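Local coordinates for protein Pbp related beta-lactamase (Pyrococcus abyssi, PDB 2QMI) that forms a self-compartmentalizing octamer and probably acts as a serine peptidase related to penicillin-binding proteins and beta-lactamases, at residues A[51-62]-A[233-244]. Numbering follows the deposited sequence.
Sequences PETIYGIGSITK and ADGGLLSSVLDL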
loop_
_atom_site.group_PDB
_atom_site.type_symbol
_atom_site.label_atom_id
_atom_site.label_comp_id
_atom_site.label_asym_id
_atom_site.label_seq_id
_atom_site.Cartn_x
_atom_site.Cartn_y
_atom_site.Cartn_z
ATOM N N PRO A 51 -43.505 -15.794 -10.557
ATOM C CA PRO A 51 -43.928 -17.073 -9.983
ATOM C C PRO A 51 -43.326 -18.250 -10.751
ATOM O O PRO A 51 -43.060 -19.306 -10.180
ATOM C CB PRO A 51 -45.448 -17.023 -10.124
ATOM C CG PRO A 51 -45.745 -15.582 -10.003
ATOM C CD PRO A 51 -44.672 -14.940 -10.841
ATOM N N GLU A 52 -43.111 -18.037 -12.049
ATOM C CA GLU A 52 -42.569 -19.048 -12.954
ATOM C C GLU A 52 -41.042 -19.238 -12.925
ATOM O O GLU A 52 -40.558 -20.344 -13.143
ATOM C CB GLU A 52 -42.977 -18.729 -14.408
ATOM C CG GLU A 52 -44.487 -18.638 -14.715
ATOM C CD GLU A 52 -45.158 -17.378 -14.155
ATOM O OE1 GLU A 52 -44.434 -16.434 -13.750
ATOM O OE2 GLU A 52 -46.413 -17.329 -14.127
ATOM N N THR A 53 -40.285 -18.170 -12.677
ATOM C CA THR A 53 -38.819 -18.258 -12.670
ATOM C C THR A 53 -38.259 -19.495 -11.962
ATOM O O THR A 53 -38.724 -19.902 -10.897
ATOM C CB THR A 53 -38.168 -16.963 -12.083
ATOM O OG1 THR A 53 -36.741 -17.126 -11.999
ATOM C CG2 THR A 53 -38.702 -16.671 -10.719
ATOM N N ILE A 54 -37.252 -20.092 -12.584
ATOM C CA ILE A 54 -36.620 -21.292 -12.068
ATOM C C ILE A 54 -35.331 -21.026 -11.285
ATOM O O ILE A 54 -34.463 -20.277 -11.731
ATOM C CB ILE A 54 -36.352 -22.270 -13.238
ATOM C CG1 ILE A 54 -37.670 -22.959 -13.615
ATOM C CG2 ILE A 54 -35.278 -23.276 -12.872
ATOM C CD1 ILE A 54 -37.595 -23.815 -14.849
ATOM N N TYR A 55 -35.234 -21.650 -10.109
ATOM C CA TYR A 55 -34.071 -21.529 -9.230
ATOM C C TYR A 55 -33.620 -22.927 -8.840
ATOM O O TYR A 55 -34.336 -23.903 -9.056
ATOM C CB TYR A 55 -34.419 -20.818 -7.918
ATOM C CG TYR A 55 -35.089 -19.471 -8.010
ATOM C CD1 TYR A 55 -34.419 -18.313 -7.610
ATOM C CD2 TYR A 55 -36.423 -19.362 -8.398
ATOM C CE1 TYR A 55 -35.068 -17.078 -7.586
ATOM C CE2 TYR A 55 -37.082 -18.139 -8.379
ATOM C CZ TYR A 55 -36.405 -16.998 -7.974
ATOM O OH TYR A 55 -37.061 -15.787 -7.964
ATOM N N GLY A 56 -32.435 -23.016 -8.245
ATOM C CA GLY A 56 -31.961 -24.302 -7.772
ATOM C C GLY A 56 -32.646 -24.462 -6.423
ATOM O O GLY A 56 -32.876 -23.462 -5.739
ATOM N N ILE A 57 -32.980 -25.683 -6.018
ATOM C CA ILE A 57 -33.663 -25.844 -4.740
ATOM C C ILE A 57 -32.826 -26.516 -3.664
ATOM O O ILE A 57 -33.241 -26.593 -2.510
ATOM C CB ILE A 57 -34.998 -26.622 -4.907
ATOM C CG1 ILE A 57 -34.729 -28.093 -5.226
ATOM C CG2 ILE A 57 -35.818 -25.993 -6.022
ATOM C CD1 ILE A 57 -35.984 -28.951 -5.208
ATOM N N GLY A 58 -31.645 -26.996 -4.044
ATOM C CA GLY A 58 -30.772 -27.650 -3.085
ATOM C C GLY A 58 -31.363 -28.853 -2.371
ATOM O O GLY A 58 -32.071 -29.659 -2.963
ATOM N N SER A 59 -31.073 -28.962 -1.079
ATOM C CA SER A 59 -31.542 -30.071 -0.259
ATOM C C SER A 59 -33.038 -30.347 -0.260
ATOM O O SER A 59 -33.475 -31.331 0.331
ATOM C CB SER A 59 -31.076 -29.889 1.186
ATOM O OG SER A 59 -29.685 -30.097 1.291
ATOM N N ILE A 60 -33.834 -29.490 -0.893
ATOM C CA ILE A 60 -35.268 -29.757 -0.930
ATOM C C ILE A 60 -35.429 -30.973 -1.840
ATOM O O ILE A 60 -36.460 -31.649 -1.838
ATOM C CB ILE A 60 -36.066 -28.554 -1.476
ATOM C CG1 ILE A 60 -35.872 -27.353 -0.547
ATOM C CG2 ILE A 60 -37.557 -28.905 -1.563
ATOM C CD1 ILE A 60 -36.591 -26.091 -0.997
ATOM N N THR A 61 -34.371 -31.251 -2.601
ATOM C CA THR A 61 -34.335 -32.397 -3.502
ATOM C C THR A 61 -34.391 -33.665 -2.650
ATOM O O THR A 61 -34.936 -34.676 -3.082
ATOM C CB THR A 61 -33.020 -32.432 -4.348
ATOM O OG1 THR A 61 -32.909 -31.239 -5.138
ATOM C CG2 THR A 61 -33.016 -33.640 -5.280
ATOM N N LYS A 62 -33.832 -33.608 -1.441
ATOM C CA LYS A 62 -33.824 -34.775 -0.561
ATOM C C LYS A 62 -35.208 -35.393 -0.343
ATOM O O LYS A 62 -35.333 -36.618 -0.289
ATOM C CB LYS A 62 -33.184 -34.439 0.789
ATOM C CG LYS A 62 -31.650 -34.307 0.743
ATOM C CD LYS A 62 -31.059 -34.141 2.143
ATOM C CE LYS A 62 -29.539 -34.010 2.124
ATOM N NZ LYS A 62 -29.065 -32.796 1.397
ATOM N N ALA A 233 -28.942 -36.523 -6.244
ATOM C CA ALA A 233 -29.860 -37.001 -5.209
ATOM C C ALA A 233 -29.879 -36.192 -3.904
ATOM O O ALA A 233 -30.911 -36.115 -3.236
ATOM C CB ALA A 233 -29.569 -38.470 -4.903
ATOM N N ASP A 234 -28.746 -35.595 -3.543
ATOM C CA ASP A 234 -28.652 -34.805 -2.319
ATOM C C ASP A 234 -29.068 -33.340 -2.479
ATOM O O ASP A 234 -29.256 -32.639 -1.486
ATOM C CB ASP A 234 -27.233 -34.894 -1.751
ATOM C CG ASP A 234 -26.178 -34.461 -2.741
ATOM O OD1 ASP A 234 -26.409 -34.589 -3.962
ATOM O OD2 ASP A 234 -25.109 -34.008 -2.299
ATOM N N GLY A 235 -29.213 -32.869 -3.718
ATOM C CA GLY A 235 -29.632 -31.490 -3.909
ATOM C C GLY A 235 -29.357 -30.841 -5.252
ATOM O O GLY A 235 -28.864 -29.718 -5.289
ATOM N N GLY A 236 -29.703 -31.507 -6.351
ATOM C CA GLY A 236 -29.431 -30.937 -7.660
ATOM C C GLY A 236 -30.622 -30.561 -8.518
ATOM O O GLY A 236 -30.474 -30.243 -9.694
ATOM N N LEU A 237 -31.808 -30.566 -7.937
ATOM C CA LEU A 237 -32.993 -30.234 -8.706
ATOM C C LEU A 237 -33.246 -28.722 -8.800
ATOM O O LEU A 237 -33.038 -27.978 -7.837
ATOM C CB LEU A 237 -34.204 -30.946 -8.090
ATOM C CG LEU A 237 -35.503 -31.031 -8.888
ATOM C CD1 LEU A 237 -35.289 -31.810 -10.189
ATOM C CD2 LEU A 237 -36.550 -31.707 -8.022
ATOM N N LEU A 238 -33.653 -28.279 -9.988
ATOM C CA LEU A 238 -33.988 -26.879 -10.225
ATOM C C LEU A 238 -35.487 -26.871 -10.518
ATOM O O LEU A 238 -35.984 -27.747 -11.223
ATOM C CB LEU A 238 -33.229 -26.309 -11.425
ATOM C CG LEU A 238 -31.711 -26.118 -11.336
ATOM C CD1 LEU A 238 -31.004 -27.433 -11.605
ATOM C CD2 LEU A 238 -31.278 -25.074 -12.362
ATOM N N SER A 239 -36.211 -25.898 -9.978
ATOM C CA SER A 239 -37.649 -25.844 -10.194
ATOM C C SER A 239 -38.158 -24.431 -9.949
ATOM O O SER A 239 -37.367 -23.494 -9.819
ATOM C CB SER A 239 -38.343 -26.841 -9.251
ATOM O OG SER A 239 -39.728 -26.977 -9.530
ATOM N N SER A 240 -39.479 -24.282 -9.902
ATOM C CA SER A 240 -40.118 -22.993 -9.655
ATOM C C SER A 240 -41.057 -23.184 -8.470
ATOM O O SER A 240 -41.328 -24.324 -8.079
ATOM C CB SER A 240 -40.920 -22.542 -10.877
ATOM O OG SER A 240 -42.136 -23.264 -10.981
ATOM N N VAL A 241 -41.554 -22.085 -7.901
ATOM C CA VAL A 241 -42.457 -22.182 -6.753
ATOM C C VAL A 241 -43.830 -22.725 -7.149
ATOM O O VAL A 241 -44.532 -23.298 -6.324
ATOM C CB VAL A 241 -42.643 -20.819 -6.021
ATOM C CG1 VAL A 241 -41.296 -20.299 -5.538
ATOM C CG2 VAL A 241 -43.309 -19.815 -6.934
ATOM N N LEU A 242 -44.213 -22.541 -8.407
ATOM C CA LEU A 242 -45.496 -23.055 -8.872
ATOM C C LEU A 242 -45.448 -24.580 -8.940
ATOM O O LEU A 242 -46.401 -25.251 -8.549
ATOM C CB LEU A 242 -45.847 -22.483 -10.247
ATOM C CG LEU A 242 -46.434 -21.075 -10.229
ATOM C CD1 LEU A 242 -46.732 -20.630 -11.641
ATOM C CD2 LEU A 242 -47.702 -21.065 -9.391
ATOM N N ASP A 243 -44.333 -25.120 -9.427
ATOM C CA ASP A 243 -44.163 -26.563 -9.529
ATOM C C ASP A 243 -44.091 -27.174 -8.130
ATOM O O ASP A 243 -44.679 -28.225 -7.874
ATOM C CB ASP A 243 -42.890 -26.898 -10.327
ATOM C CG ASP A 243 -43.155 -27.052 -11.824
ATOM O OD1 ASP A 243 -44.055 -26.363 -12.348
ATOM O OD2 ASP A 243 -42.452 -27.853 -12.482
ATOM N N LEU A 244 -43.376 -26.512 -7.224
ATOM C CA LEU A 244 -43.258 -27.011 -5.856
ATOM C C LEU A 244 -44.606 -26.941 -5.143
ATOM O O LEU A 244 -44.836 -27.658 -4.165
ATOM C CB LEU A 244 -42.206 -26.212 -5.084
ATOM C CG LEU A 244 -40.789 -26.347 -5.646
ATOM C CD1 LEU A 244 -39.833 -25.419 -4.889
ATOM C CD2 LEU A 244 -40.339 -27.803 -5.549
HETATM O O HOH W 1 -40.469 -19.555 -9.036
HETATM O O HOH W 2 -30.368 -27.646 -6.670
#
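Lys62 NZ is held by three hydrogen bonds, to Asp234 O (2.9 Å, in the carbonyl plane and on a lone pair), Tyr160 OH and Asn162 OD1. The lysine runs extended until a final bend (chi4 63°) turns NZ onto that carbonyl oxygen. Ser59 and Lys62 match the SxxK pattern, consistent with Ser59 being the nucleophile, as in relatives of the family; Ser59 OG is hydrogen-bonded to Tyr160 OH. Next to them, Thr61 OG1 ties both segments, donating to Gly58 O at 2.8 Å and accepting from Leu237 N at 3.1 Å. Gly235 CA makes a CA-H...O contact with Gly58 O (3.2 Å), and a water accepts from Gly58 N and donates to Gly235 O and Leu237 O. Farther along, Tyr55 and Ser239 form an antiparallel hydrogen-bonded pair, with Tyr55 N to Ser239 O at 2.8 Å. The Ile57 chain runs alongside that of Leu237, CD1 of Ile57 3.9 Å from CB of Leu237. Ser240 OG caps helix 241-252 by accepting from Asp243 N, while CB of Ser240 lies against Glu52 O. The two-strand sheet thus joins the starts of helices 61-74 and 241-252, with Tyr55, Ile57 and Val241 packed on Leu326 of strand 321-327 and Asp234 against helix 162-176.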